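Local coordinates for protein guanosine-3',5'-bis(diphosphate) 3'-pyrophosphohydrolase MESH1 (Drosophila melanogaster, PDB 3NQW) that hydrolyses the alarmone ppGpp to GDP and diphosphate with manganese as cofactor, and takes part in the starvation response of the fly, at residues M10-Y15 against A59-V64; F18-Q23 against V65-A70; T42-E47 against K117-A122; A70-V75 against L86-T91. One frame throughout, in Å; residues are numbered along the deposited sequence.

All four contacts lie within one all-helical HD domain, and their chemistry follows their depth. Contacts 1 and 3 are buried and apolar, with no hydrogen bond across either; contact 1 runs into the loop that carries His62 and Asp63, while contact 3 ends just before Asp123, and they touch through Ala59, Leu44, His62 and Ile119. Contacts 2 and 4 are only partly buried. Contact 2 adds a weak salt bridge and a CH-pi contact, whereas contact 4 sets an aromatic ring against a helix end, with its polar bonds kept inside each segment. Helix 7-19 serves contacts 1 and 2, and Ala70 belongs to contacts 2 and 4. Contacts 2 and 3, centres about 20 Å apart, do not touch.

Contact 1 of 4, residues M10-Y15 against A59-V64; sequences MECLQY and ALLHDV. With MN (manganese (II) ion), chain C.
Cys12 of helix 7-19 presses its sulphur against Leu61, immediately ahead of His62 and Asp63, the His-Asp doublet of the HD domain. With SG anti to the backbone N (chi1 176°), the cysteine points across the gap and meets the branched end of the leucine. SG lies 3.3 Å from Leu61 CG, with CD1 and CD2 flanking it, so the sulphur caps the branch point. Tyr15, a turn further along the helix, closes the flank: its CD1 edge stands 3.9 Å from Leu61 CD2, near the plane of the ring, and the two side chains cross at about a right angle.

Leu60 fills a second hollow. Its CD1 methyl nestles against the base of Leu13, 3.8 Å from Leu13 CA and 3.9 Å from Leu13 CG, while Leu13 also packs on Ile38 of the second subunit. No hydrogen bond joins the segments; the fit of apolar shapes carries the contact. Val75 and Phe79 of helix 72-79 extend the packing around Leu61 and Cys12. Just beyond, Asp63 OD2 binds the manganese ion at 2.2 Å, a metal that Asp123 OD1 also holds.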
loop_
_atom_site.group_PDB
_atom_site.type_symbol
_atom_site.label_atom_id
_atom_site.label_comp_id
_atom_site.label_asym_id
_atom_site.label_seq_id
_atom_site.Cartn_x
_atom_site.Cartn_y
_atom_site.Cartn_z
ATOM N N MET A 10 3.435 8.770 -3.528
ATOM C CA MET A 10 4.013 7.904 -2.545
ATOM C C MET A 10 3.657 8.393 -1.149
ATOM O O MET A 10 3.397 7.590 -0.239
ATOM C CB MET A 10 5.516 7.836 -2.784
ATOM C CG MET A 10 5.882 7.174 -4.150
ATOM S SD MET A 10 5.152 5.501 -4.425
ATOM C CE MET A 10 5.900 4.524 -3.121
ATOM N N GLU A 11 3.623 9.716 -0.986
ATOM C CA GLU A 11 3.259 10.327 0.295
ATOM C C GLU A 11 1.764 10.096 0.540
ATOM O O GLU A 11 1.290 10.065 1.685
ATOM C CB GLU A 11 3.539 11.820 0.259
ATOM C CG GLU A 11 3.447 12.427 1.623
ATOM C CD GLU A 11 3.437 13.923 1.573
ATOM O OE1 GLU A 11 2.871 14.492 0.614
ATOM O OE2 GLU A 11 3.981 14.539 2.505
ATOM N N CYS A 12 1.032 9.951 -0.561
ATOM C CA CYS A 12 -0.382 9.693 -0.487
ATOM C C CYS A 12 -0.611 8.217 -0.162
ATOM O O CYS A 12 -1.493 7.869 0.630
ATOM C CB CYS A 12 -1.055 10.046 -1.803
ATOM S SG CYS A 12 -2.812 9.639 -1.797
ATOM N N LEU A 13 0.181 7.350 -0.788
ATOM C CA LEU A 13 0.093 5.906 -0.562
ATOM C C LEU A 13 0.401 5.663 0.905
ATOM O O LEU A 13 -0.271 4.891 1.587
ATOM C CB LEU A 13 1.144 5.170 -1.397
ATOM C CG LEU A 13 0.923 3.707 -1.792
ATOM C CD1 LEU A 13 2.259 2.992 -1.748
ATOM C CD2 LEU A 13 -0.072 3.048 -0.869
ATOM N N GLN A 14 1.447 6.342 1.364
ATOM C CA GLN A 14 1.912 6.259 2.739
ATOM C C GLN A 14 0.838 6.774 3.681
ATOM O O GLN A 14 0.547 6.169 4.711
ATOM C CB GLN A 14 3.175 7.102 2.892
ATOM C CG GLN A 14 3.877 6.954 4.234
ATOM C CD GLN A 14 5.237 7.659 4.263
ATOM O OE1 GLN A 14 5.335 8.872 4.508
ATOM N NE2 GLN A 14 6.293 6.899 3.984
ATOM N N TYR A 15 0.240 7.897 3.311
ATOM C CA TYR A 15 -0.789 8.497 4.135
ATOM C C TYR A 15 -2.022 7.591 4.240
ATOM O O TYR A 15 -2.543 7.359 5.329
ATOM C CB TYR A 15 -1.152 9.860 3.563
ATOM C CG TYR A 15 -2.166 10.594 4.383
ATOM C CD1 TYR A 15 -3.405 10.927 3.846
ATOM C CD2 TYR A 15 -1.887 10.972 5.694
ATOM C CE1 TYR A 15 -4.341 11.622 4.587
ATOM C CE2 TYR A 15 -2.819 11.668 6.442
ATOM C CZ TYR A 15 -4.044 11.989 5.881
ATOM O OH TYR A 15 -4.979 12.678 6.618
ATOM N N ALA A 59 -8.172 7.636 -5.339
ATOM C CA ALA A 59 -8.651 6.274 -5.055
ATOM C C ALA A 59 -7.982 5.707 -3.805
ATOM O O ALA A 59 -8.627 5.046 -2.995
ATOM C CB ALA A 59 -8.381 5.359 -6.244
ATOM N N LEU A 60 -6.688 5.956 -3.650
ATOM C CA LEU A 60 -5.986 5.476 -2.468
ATOM C C LEU A 60 -6.607 6.107 -1.208
ATOM O O LEU A 60 -6.597 5.518 -0.119
ATOM C CB LEU A 60 -4.491 5.825 -2.554
ATOM C CG LEU A 60 -3.633 4.904 -3.434
ATOM C CD1 LEU A 60 -2.204 5.393 -3.506
ATOM C CD2 LEU A 60 -3.676 3.499 -2.873
ATOM N N LEU A 61 -7.185 7.293 -1.400
ATOM C CA LEU A 61 -7.795 8.093 -0.339
ATOM C C LEU A 61 -9.320 8.164 -0.352
ATOM O O LEU A 61 -9.914 8.966 0.371
ATOM C CB LEU A 61 -7.256 9.516 -0.421
ATOM C CG LEU A 61 -5.744 9.718 -0.349
ATOM C CD1 LEU A 61 -5.465 11.191 -0.389
ATOM C CD2 LEU A 61 -5.169 9.098 0.923
ATOM N N HIS A 62 -9.948 7.330 -1.170
ATOM C CA HIS A 62 -11.394 7.305 -1.284
ATOM C C HIS A 62 -12.141 6.861 -0.021
ATOM O O HIS A 62 -13.364 6.929 0.012
ATOM C CB HIS A 62 -11.798 6.401 -2.440
ATOM C CG HIS A 62 -11.816 4.951 -2.092
ATOM N ND1 HIS A 62 -12.959 4.182 -2.185
ATOM C CD2 HIS A 62 -10.836 4.115 -1.684
ATOM C CE1 HIS A 62 -12.678 2.939 -1.854
ATOM N NE2 HIS A 62 -11.391 2.870 -1.545
ATOM N N ASP A 63 -11.438 6.388 1.006
ATOM C CA ASP A 63 -12.121 5.975 2.235
ATOM C C ASP A 63 -11.568 6.662 3.487
ATOM O O ASP A 63 -12.188 6.585 4.537
ATOM C CB ASP A 63 -12.093 4.438 2.408
ATOM C CG ASP A 63 -13.232 3.718 1.639
ATOM O OD1 ASP A 63 -14.325 4.303 1.444
ATOM O OD2 ASP A 63 -13.048 2.544 1.248
ATOM N N VAL A 64 -10.425 7.345 3.384
ATOM C CA VAL A 64 -9.857 8.019 4.556
ATOM C C VAL A 64 -10.758 9.089 5.137
ATOM O O VAL A 64 -11.132 9.030 6.308
ATOM C CB VAL A 64 -8.504 8.710 4.280
ATOM C CG1 VAL A 64 -7.423 7.677 4.094
ATOM C CG2 VAL A 64 -8.612 9.619 3.076
HETATM MN MN MN C . -14.133 1.553 -0.438
#

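Contact 2 of 4, residues F18-Q23 against V65-A70; sequences FKHRQQ and VEDTDA
With CG anti to the carbonyl carbon (chi1 -73°), His20 turns one imidazole face to Thr68, whose CG2 is likewise anti to its own carbonyl carbon. The result is a CH-pi contact: Thr68 CG2 lies 3.8 Å from the centroid of the His20 ring and 22° off its normal. That methyl also rests on the backbone of Lys19, while Thr68 OG1 is turned elsewhere, hydrogen-bonded to Val64 O.

Bent at chi2 and chi3, Lys19 runs alongside the chain that follows helix 64-67. Its CD packs 3.8 Å from Ala70 CB, and its NZ reaches Asp69 OD1 at 3.5 Å in a weak salt bridge at the more exposed side.

Gln23 closes a type I turn begun by His20. Its OE1 accepts from His20 ND1 at 2.6 Å, close to the imidazole plane and with a C=O...N angle of 164°. The NE2 of the same amide lies over Asp67 CB, 3.1 Å away. An alanine in place of Gln23 would probably leave His20 ND1 without its acceptor and the imidazole freer to turn, and uncover this flank of Asp67.

The side chain of Asp67, an inferred nucleophile, is about 6 Å from the manganese ion. The bond from His20 ND1 is consistent with Gln23 fixing the rotation of the imidazole, next to Asp67 and close to the metal site.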
loop_
_atom_site.group_PDB
_atom_site.type_symbol
_atom_site.label_atom_id
_atom_site.label_comp_id
_atom_site.label_asym_id
_atom_site.label_seq_id
_atom_site.Cartn_x
_atom_site.Cartn_y
_atom_site.Cartn_z
ATOM N N PHE A 18 -1.284 4.820 6.553
ATOM C CA PHE A 18 -1.134 5.245 7.935
ATOM C C PHE A 18 -2.461 5.456 8.649
ATOM O O PHE A 18 -2.696 4.908 9.724
ATOM C CB PHE A 18 -0.345 6.546 7.991
ATOM C CG PHE A 18 -0.157 7.051 9.372
ATOM C CD1 PHE A 18 0.543 6.291 10.296
ATOM C CD2 PHE A 18 -0.723 8.256 9.775
ATOM C CE1 PHE A 18 0.681 6.716 11.613
ATOM C CE2 PHE A 18 -0.593 8.700 11.099
ATOM C CZ PHE A 18 0.111 7.926 12.016
ATOM N N LYS A 19 -3.311 6.272 8.039
ATOM C CA LYS A 19 -4.622 6.597 8.585
ATOM C C LYS A 19 -5.480 5.334 8.754
ATOM O O LYS A 19 -6.234 5.202 9.721
ATOM C CB LYS A 19 -5.329 7.599 7.658
ATOM C CG LYS A 19 -4.561 8.899 7.373
ATOM C CD LYS A 19 -4.870 10.019 8.364
ATOM C CE LYS A 19 -4.200 9.832 9.710
ATOM N NZ LYS A 19 -4.463 10.981 10.630
ATOM N N HIS A 20 -5.361 4.404 7.810
ATOM C CA HIS A 20 -6.121 3.160 7.870
ATOM C C HIS A 20 -5.450 2.094 8.758
ATOM O O HIS A 20 -6.102 1.142 9.161
ATOM C CB HIS A 20 -6.307 2.579 6.458
ATOM C CG HIS A 20 -7.290 3.317 5.604
ATOM N ND1 HIS A 20 -8.649 3.309 5.851
ATOM C CD2 HIS A 20 -7.125 4.044 4.471
ATOM C CE1 HIS A 20 -9.272 3.990 4.910
ATOM N NE2 HIS A 20 -8.369 4.448 4.056
ATOM N N ARG A 21 -4.165 2.263 9.068
ATOM C CA ARG A 21 -3.396 1.298 9.858
ATOM C C ARG A 21 -4.134 0.393 10.849
ATOM O O ARG A 21 -3.782 -0.787 10.994
ATOM C CB ARG A 21 -2.254 2.002 10.587
ATOM C CG ARG A 21 -2.667 2.905 11.729
ATOM C CD ARG A 21 -1.424 3.440 12.433
ATOM N NE ARG A 21 -1.709 4.422 13.486
ATOM C CZ ARG A 21 -2.421 5.534 13.317
ATOM N NH1 ARG A 21 -2.617 6.356 14.338
ATOM N NH2 ARG A 21 -2.945 5.819 12.134
ATOM N N GLN A 22 -5.148 0.935 11.526
ATOM C CA GLN A 22 -5.939 0.186 12.524
ATOM C C GLN A 22 -7.200 -0.466 11.952
ATOM O O GLN A 22 -7.735 -1.420 12.526
ATOM C CB GLN A 22 -6.343 1.113 13.685
ATOM C CG GLN A 22 -5.200 1.541 14.609
ATOM C CD GLN A 22 -5.579 2.712 15.512
ATOM O OE1 GLN A 22 -6.618 2.690 16.177
ATOM N NE2 GLN A 22 -4.731 3.741 15.541
ATOM N N GLN A 23 -7.656 0.041 10.811
ATOM C CA GLN A 23 -8.863 -0.465 10.167
ATOM C C GLN A 23 -8.652 -1.799 9.469
ATOM O O GLN A 23 -7.625 -2.023 8.836
ATOM C CB GLN A 23 -9.372 0.576 9.177
ATOM C CG GLN A 23 -10.752 0.308 8.636
ATOM C CD GLN A 23 -11.299 1.511 7.899
ATOM O OE1 GLN A 23 -10.607 2.126 7.086
ATOM N NE2 GLN A 23 -12.546 1.857 8.179
ATOM N N VAL A 65 -11.112 10.077 4.327
ATOM C CA VAL A 65 -11.934 11.156 4.835
ATOM C C VAL A 65 -13.229 10.662 5.476
ATOM O O VAL A 65 -13.800 11.343 6.330
ATOM C CB VAL A 65 -12.269 12.176 3.731
ATOM C CG1 VAL A 65 -13.013 13.348 4.334
ATOM C CG2 VAL A 65 -10.995 12.651 3.050
ATOM N N GLU A 66 -13.671 9.469 5.084
ATOM C CA GLU A 66 -14.910 8.895 5.603
ATOM C C GLU A 66 -14.742 7.876 6.730
ATOM O O GLU A 66 -15.574 7.820 7.629
ATOM C CB GLU A 66 -15.717 8.240 4.465
ATOM C CG GLU A 66 -17.235 8.258 4.700
ATOM C CD GLU A 66 -18.005 7.120 4.034
ATOM O OE1 GLU A 66 -19.127 6.831 4.518
ATOM O OE2 GLU A 66 -17.513 6.529 3.040
ATOM N N ASP A 67 -13.690 7.065 6.693
ATOM C CA ASP A 67 -13.507 6.060 7.736
ATOM C C ASP A 67 -12.496 6.454 8.805
ATOM O O ASP A 67 -12.725 6.230 9.989
ATOM C CB ASP A 67 -13.084 4.722 7.127
ATOM C CG ASP A 67 -14.048 4.227 6.063
ATOM O OD1 ASP A 67 -15.276 4.204 6.322
ATOM O OD2 ASP A 67 -13.570 3.847 4.968
ATOM N N THR A 68 -11.371 7.020 8.379
ATOM C CA THR A 68 -10.314 7.443 9.296
ATOM C C THR A 68 -10.609 8.817 9.914
ATOM O O THR A 68 -11.694 9.379 9.730
ATOM C CB THR A 68 -8.957 7.526 8.575
ATOM O OG1 THR A 68 -9.007 8.551 7.574
ATOM C CG2 THR A 68 -8.623 6.200 7.916
ATOM N N ASP A 69 -9.643 9.350 10.660
ATOM C CA ASP A 69 -9.803 10.656 11.280
ATOM C C ASP A 69 -9.165 11.748 10.423
ATOM O O ASP A 69 -8.700 12.757 10.931
ATOM C CB ASP A 69 -9.217 10.669 12.705
ATOM C CG ASP A 69 -7.692 10.626 12.735
ATOM O OD1 ASP A 69 -7.105 9.565 12.412
ATOM O OD2 ASP A 69 -7.073 11.657 13.099
ATOM N N ALA A 70 -9.148 11.537 9.113
ATOM C CA ALA A 70 -8.596 12.514 8.192
ATOM C C ALA A 70 -9.725 13.447 7.712
ATOM O O ALA A 70 -10.914 13.125 7.860
ATOM C CB ALA A 70 -7.957 11.801 7.013
#

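Contact 3 of 4, residues T42-E47 against K117-A122; sequences TILSVE and KLIKLA
Leu44 and Ile43 of helix 34-45 receive the small side chain of Ala122 between them. Ala122 CB lies 3.4 Å from Leu44 CD2 and 3.6 Å from Ile43 CG2, so a single methyl fills the gap between two branched neighbours. Ile43 has CG1 anti to the carbonyl carbon (chi1 -77°) and CG2 anti to the backbone N. The CG2 branch faces the alanine methyl, and the CD1 end of the other lies 3.3 Å from Ala122 O.

Leu44 reaches further back along helix 114-133. Its CD2 sits 3.5 Å from Leu118 O, a carbonyl already engaged by Ala122 N at 3.1 Å, and its CD1 approaches Ile119 CG1 more loosely, at 4.4 Å. An alanine in place of Ile43 would probably open a gap beside Ala122 CB and Ala122 O, since both CG2 and the CG1-CD1 branch would be gone.

In the next shell, Leu165 of helix 163-176 packs on Ile43 and Leu44 alike, and Leu125 touches Ile43. Glu47 OE1, at the end of the segment, forms salt bridges with Arg129 and Lys168, tying the chain after helix 34-45 to two other helices. Thr42 OG1 bonds to Ile38 O of its own helix and more weakly to Met10 O of the second subunit.

Within the contact itself no hydrogen bond crosses, and the touching side chains are all aliphatic. The contact thus joins, by apolar packing alone, two helices of the HD domain that carry manganese ligands, His36 on one and Asp123, directly after Ala122, on the other.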
loop_
_atom_site.group_PDB
_atom_site.type_symbol
_atom_site.label_atom_id
_atom_site.label_comp_id
_atom_site.label_asym_id
_atom_site.label_seq_id
_atom_site.Cartn_x
_atom_site.Cartn_y
_atom_site.Cartn_z
ATOM N N THR A 42 -5.332 0.189 -7.824
ATOM C CA THR A 42 -4.815 -0.753 -8.813
ATOM C C THR A 42 -5.860 -1.194 -9.860
ATOM O O THR A 42 -5.516 -1.394 -11.029
ATOM C CB THR A 42 -4.231 -2.002 -8.136
ATOM O OG1 THR A 42 -3.497 -1.609 -6.971
ATOM C CG2 THR A 42 -3.287 -2.723 -9.096
ATOM N N ILE A 43 -7.119 -1.364 -9.444
ATOM C CA ILE A 43 -8.193 -1.754 -10.370
ATOM C C ILE A 43 -8.237 -0.768 -11.536
ATOM O O ILE A 43 -8.492 -1.156 -12.671
ATOM C CB ILE A 43 -9.640 -1.726 -9.716
ATOM C CG1 ILE A 43 -9.897 -2.936 -8.816
ATOM C CG2 ILE A 43 -10.701 -1.723 -10.806
ATOM C CD1 ILE A 43 -11.232 -2.859 -8.095
ATOM N N LEU A 44 -8.004 0.510 -11.248
ATOM C CA LEU A 44 -8.057 1.535 -12.282
ATOM C C LEU A 44 -6.819 1.528 -13.113
ATOM O O LEU A 44 -6.864 1.759 -14.319
ATOM C CB LEU A 44 -8.213 2.919 -11.663
ATOM C CG LEU A 44 -9.430 3.110 -10.748
ATOM C CD1 LEU A 44 -9.416 4.527 -10.206
ATOM C CD2 LEU A 44 -10.718 2.839 -11.514
ATOM N N SER A 45 -5.697 1.264 -12.464
ATOM C CA SER A 45 -4.443 1.252 -13.179
ATOM C C SER A 45 -4.316 0.072 -14.134
ATOM O O SER A 45 -4.158 0.275 -15.336
ATOM C CB SER A 45 -3.280 1.264 -12.206
ATOM O OG SER A 45 -2.124 1.743 -12.871
ATOM N N VAL A 46 -4.389 -1.148 -13.601
ATOM C CA VAL A 46 -4.267 -2.353 -14.420
ATOM C C VAL A 46 -5.458 -2.449 -15.360
ATOM O O VAL A 46 -5.333 -2.287 -16.579
ATOM C CB VAL A 46 -4.185 -3.622 -13.531
ATOM C CG1 VAL A 46 -3.990 -4.881 -14.387
ATOM C CG2 VAL A 46 -3.046 -3.467 -12.546
ATOM N N GLU A 47 -6.622 -2.701 -14.789
ATOM C CA GLU A 47 -7.846 -2.788 -15.560
ATOM C C GLU A 47 -8.238 -1.332 -15.685
ATOM O O GLU A 47 -7.855 -0.523 -14.840
ATOM C CB GLU A 47 -8.854 -3.566 -14.745
ATOM C CG GLU A 47 -8.189 -4.752 -14.112
ATOM C CD GLU A 47 -8.952 -5.290 -12.953
ATOM O OE1 GLU A 47 -9.992 -5.939 -13.202
ATOM O OE2 GLU A 47 -8.511 -5.057 -11.792
ATOM N N LYS A 117 -16.645 8.989 -11.092
ATOM C CA LYS A 117 -17.429 7.798 -11.368
ATOM C C LYS A 117 -16.469 6.617 -11.435
ATOM O O LYS A 117 -16.785 5.525 -10.965
ATOM C CB LYS A 117 -18.186 7.913 -12.697
ATOM C CG LYS A 117 -19.311 8.959 -12.766
ATOM C CD LYS A 117 -20.113 8.749 -14.054
ATOM C CE LYS A 117 -20.885 9.983 -14.524
ATOM N NZ LYS A 117 -21.302 9.853 -15.968
ATOM N N LEU A 118 -15.289 6.839 -12.018
ATOM C CA LEU A 118 -14.280 5.780 -12.148
ATOM C C LEU A 118 -13.965 5.152 -10.815
ATOM O O LEU A 118 -13.929 3.931 -10.706
ATOM C CB LEU A 118 -12.989 6.326 -12.739
ATOM C CG LEU A 118 -13.002 6.670 -14.222
ATOM C CD1 LEU A 118 -11.601 7.057 -14.619
ATOM C CD2 LEU A 118 -13.478 5.487 -15.034
ATOM N N ILE A 119 -13.712 5.995 -9.813
ATOM C CA ILE A 119 -13.419 5.515 -8.466
ATOM C C ILE A 119 -14.637 4.772 -7.920
ATOM O O ILE A 119 -14.527 3.652 -7.433
ATOM C CB ILE A 119 -13.085 6.668 -7.459
ATOM C CG1 ILE A 119 -11.761 7.352 -7.817
ATOM C CG2 ILE A 119 -13.007 6.101 -6.041
ATOM C CD1 ILE A 119 -11.900 8.751 -8.422
ATOM N N LYS A 120 -15.804 5.391 -8.010
ATOM C CA LYS A 120 -17.000 4.767 -7.496
ATOM C C LYS A 120 -17.242 3.388 -8.062
ATOM O O LYS A 120 -17.658 2.490 -7.335
ATOM C CB LYS A 120 -18.193 5.666 -7.758
ATOM C CG LYS A 120 -18.156 6.956 -6.982
ATOM C CD LYS A 120 -19.484 7.644 -7.149
ATOM C CE LYS A 120 -19.621 8.860 -6.292
ATOM N NZ LYS A 120 -21.060 9.134 -6.279
ATOM N N LEU A 121 -16.990 3.228 -9.358
ATOM C CA LEU A 121 -17.153 1.936 -10.044
ATOM C C LEU A 121 -16.150 0.908 -9.502
ATOM O O LEU A 121 -16.540 -0.163 -9.045
ATOM C CB LEU A 121 -16.946 2.100 -11.561
ATOM C CG LEU A 121 -18.031 2.822 -12.369
ATOM C CD1 LEU A 121 -17.600 2.946 -13.822
ATOM C CD2 LEU A 121 -19.331 2.055 -12.268
ATOM N N ALA A 122 -14.863 1.244 -9.557
ATOM C CA ALA A 122 -13.817 0.365 -9.061
ATOM C C ALA A 122 -14.057 -0.002 -7.594
ATOM O O ALA A 122 -13.908 -1.164 -7.214
ATOM C CB ALA A 122 -12.462 1.021 -9.228
#

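Contact 4 of 4, residues A70-V75 against L86-T91; sequences ASFEDV and LVREVT
Phe72, the first helical residue after a capping box formed by Ser71 and Asp74, brings a corner of its ring, CE1, against Arg88 near the end of helix 81-89. The cap is built from weak bonds: Ser71 OG accepts from Glu73 N at 3.4 Å, and Asp74 OD2 accepts from Ser71 N at 3.3 Å. It starts helix 72-79 where Phe72, with CG anti to the carbonyl carbon (chi1 -58°), projects across to the other segment.

Phe72 CE1 does most of the touching. It comes 3.5 Å from Arg88 CA and 3.7 Å from Arg88 CB, approached obliquely, and the two side chains cross at about a right angle. Only the aliphatic base of the arginine takes part; a bend at chi3 turns NE, and the guanidinium lies beyond the contact. Near the plane at the same edge of the Phe72 ring lie Val87 O and Thr91 OG1, which are paired to each other: Thr91 OG1 donates to Val87 O at 2.5 Å, with a C=O...O angle of 161°. The aromatic edge therefore meets a carbonyl and a hydroxyl already bonded together. Deeper in, Val75 CG1 and Val87 CG2 make a looser apolar contact at 4.4 Å.

Val65 of helix 64-67 touches Phe72, Val75 and Val87, so that short helix wedges against both partners. Leu61 adjoins Val75 and Val87, Thr91 packs on Glu66, and Val90 carries the same stretch of chain onto Ile119 and Lys120 of helix 114-133.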
loop_
_atom_site.group_PDB
_atom_site.type_symbol
_atom_site.label_atom_id
_atom_site.label_comp_id
_atom_site.label_asym_id
_atom_site.label_seq_id
_atom_site.Cartn_x
_atom_site.Cartn_y
_atom_site.Cartn_z
ATOM N N ALA A 70 -9.148 11.537 9.113
ATOM C CA ALA A 70 -8.596 12.514 8.192
ATOM C C ALA A 70 -9.725 13.447 7.712
ATOM O O ALA A 70 -10.914 13.125 7.860
ATOM C CB ALA A 70 -7.957 11.801 7.013
ATOM N N SER A 71 -9.351 14.596 7.145
ATOM C CA SER A 71 -10.316 15.571 6.638
ATOM C C SER A 71 -9.935 16.071 5.254
ATOM O O SER A 71 -8.848 15.791 4.750
ATOM C CB SER A 71 -10.415 16.772 7.574
ATOM O OG SER A 71 -9.262 17.590 7.478
ATOM N N PHE A 72 -10.843 16.828 4.652
ATOM C CA PHE A 72 -10.633 17.382 3.320
ATOM C C PHE A 72 -9.506 18.442 3.354
ATOM O O PHE A 72 -8.786 18.637 2.365
ATOM C CB PHE A 72 -11.949 17.998 2.809
ATOM C CG PHE A 72 -13.121 17.024 2.740
ATOM C CD1 PHE A 72 -13.107 15.940 1.869
ATOM C CD2 PHE A 72 -14.268 17.243 3.504
ATOM C CE1 PHE A 72 -14.223 15.095 1.755
ATOM C CE2 PHE A 72 -15.386 16.403 3.396
ATOM C CZ PHE A 72 -15.362 15.332 2.519
ATOM N N GLU A 73 -9.357 19.121 4.491
ATOM C CA GLU A 73 -8.315 20.135 4.646
ATOM C C GLU A 73 -6.939 19.469 4.653
ATOM O O GLU A 73 -5.975 20.031 4.141
ATOM C CB GLU A 73 -8.525 20.923 5.947
ATOM C CG GLU A 73 -7.379 21.855 6.330
ATOM C CD GLU A 73 -7.258 22.059 7.846
ATOM O OE1 GLU A 73 -6.240 22.627 8.298
ATOM O OE2 GLU A 73 -8.175 21.655 8.597
ATOM N N ASP A 74 -6.853 18.272 5.233
ATOM C CA ASP A 74 -5.597 17.524 5.294
ATOM C C ASP A 74 -5.205 17.094 3.891
ATOM O O ASP A 74 -4.045 17.189 3.503
ATOM C CB ASP A 74 -5.751 16.277 6.165
ATOM C CG ASP A 74 -6.227 16.594 7.571
ATOM O OD1 ASP A 74 -6.417 17.783 7.897
ATOM O OD2 ASP A 74 -6.417 15.645 8.360
ATOM N N VAL A 75 -6.181 16.607 3.138
ATOM C CA VAL A 75 -5.938 16.161 1.777
ATOM C C VAL A 75 -5.649 17.352 0.888
ATOM O O VAL A 75 -4.814 17.286 -0.015
ATOM C CB VAL A 75 -7.158 15.442 1.209
ATOM C CG1 VAL A 75 -6.781 14.732 -0.067
ATOM C CG2 VAL A 75 -7.723 14.480 2.238
ATOM N N LEU A 86 -11.972 15.208 -5.880
ATOM C CA LEU A 86 -12.512 13.877 -6.150
ATOM C C LEU A 86 -12.784 13.111 -4.861
ATOM O O LEU A 86 -13.817 12.461 -4.727
ATOM C CB LEU A 86 -11.549 13.076 -7.028
ATOM C CG LEU A 86 -11.222 13.700 -8.382
ATOM C CD1 LEU A 86 -10.126 12.898 -9.057
ATOM C CD2 LEU A 86 -12.473 13.749 -9.231
ATOM N N VAL A 87 -11.854 13.189 -3.917
ATOM C CA VAL A 87 -12.027 12.494 -2.662
ATOM C C VAL A 87 -13.306 12.941 -1.996
ATOM O O VAL A 87 -13.895 12.194 -1.222
ATOM C CB VAL A 87 -10.852 12.743 -1.707
ATOM C CG1 VAL A 87 -11.182 12.189 -0.327
ATOM C CG2 VAL A 87 -9.588 12.066 -2.246
ATOM N N ARG A 88 -13.745 14.158 -2.289
ATOM C CA ARG A 88 -14.978 14.641 -1.680
ATOM C C ARG A 88 -16.144 14.092 -2.478
ATOM O O ARG A 88 -17.208 13.813 -1.937
ATOM C CB ARG A 88 -15.020 16.179 -1.653
ATOM C CG ARG A 88 -16.327 16.756 -1.091
ATOM C CD ARG A 88 -16.320 18.276 -1.093
ATOM N NE ARG A 88 -15.871 18.827 -2.363
ATOM C CZ ARG A 88 -15.491 20.093 -2.539
ATOM N NH1 ARG A 88 -15.508 20.947 -1.526
ATOM N NH2 ARG A 88 -15.068 20.508 -3.727
ATOM N N GLU A 89 -15.929 13.922 -3.773
ATOM C CA GLU A 89 -16.976 13.407 -4.630
ATOM C C GLU A 89 -17.330 11.962 -4.340
ATOM O O GLU A 89 -18.369 11.489 -4.779
ATOM C CB GLU A 89 -16.561 13.543 -6.084
ATOM C CG GLU A 89 -16.202 14.956 -6.448
ATOM C CD GLU A 89 -16.176 15.168 -7.934
ATOM O OE1 GLU A 89 -17.233 14.940 -8.573
ATOM O OE2 GLU A 89 -15.103 15.558 -8.453
ATOM N N VAL A 90 -16.485 11.266 -3.585
ATOM C CA VAL A 90 -16.739 9.862 -3.295
ATOM C C VAL A 90 -16.876 9.521 -1.813
ATOM O O VAL A 90 -16.884 8.344 -1.435
ATOM C CB VAL A 90 -15.646 8.999 -3.936
ATOM C CG1 VAL A 90 -15.767 9.072 -5.452
ATOM C CG2 VAL A 90 -14.275 9.489 -3.505
ATOM N N THR A 91 -17.004 10.560 -0.989
ATOM C CA THR A 91 -17.160 10.410 0.457
ATOM C C THR A 91 -18.590 10.641 0.909
ATOM O O THR A 91 -19.072 11.764 0.834
ATOM C CB THR A 91 -16.341 11.427 1.222
ATOM O OG1 THR A 91 -14.957 11.294 0.887
ATOM C CG2 THR A 91 -16.546 11.213 2.716
#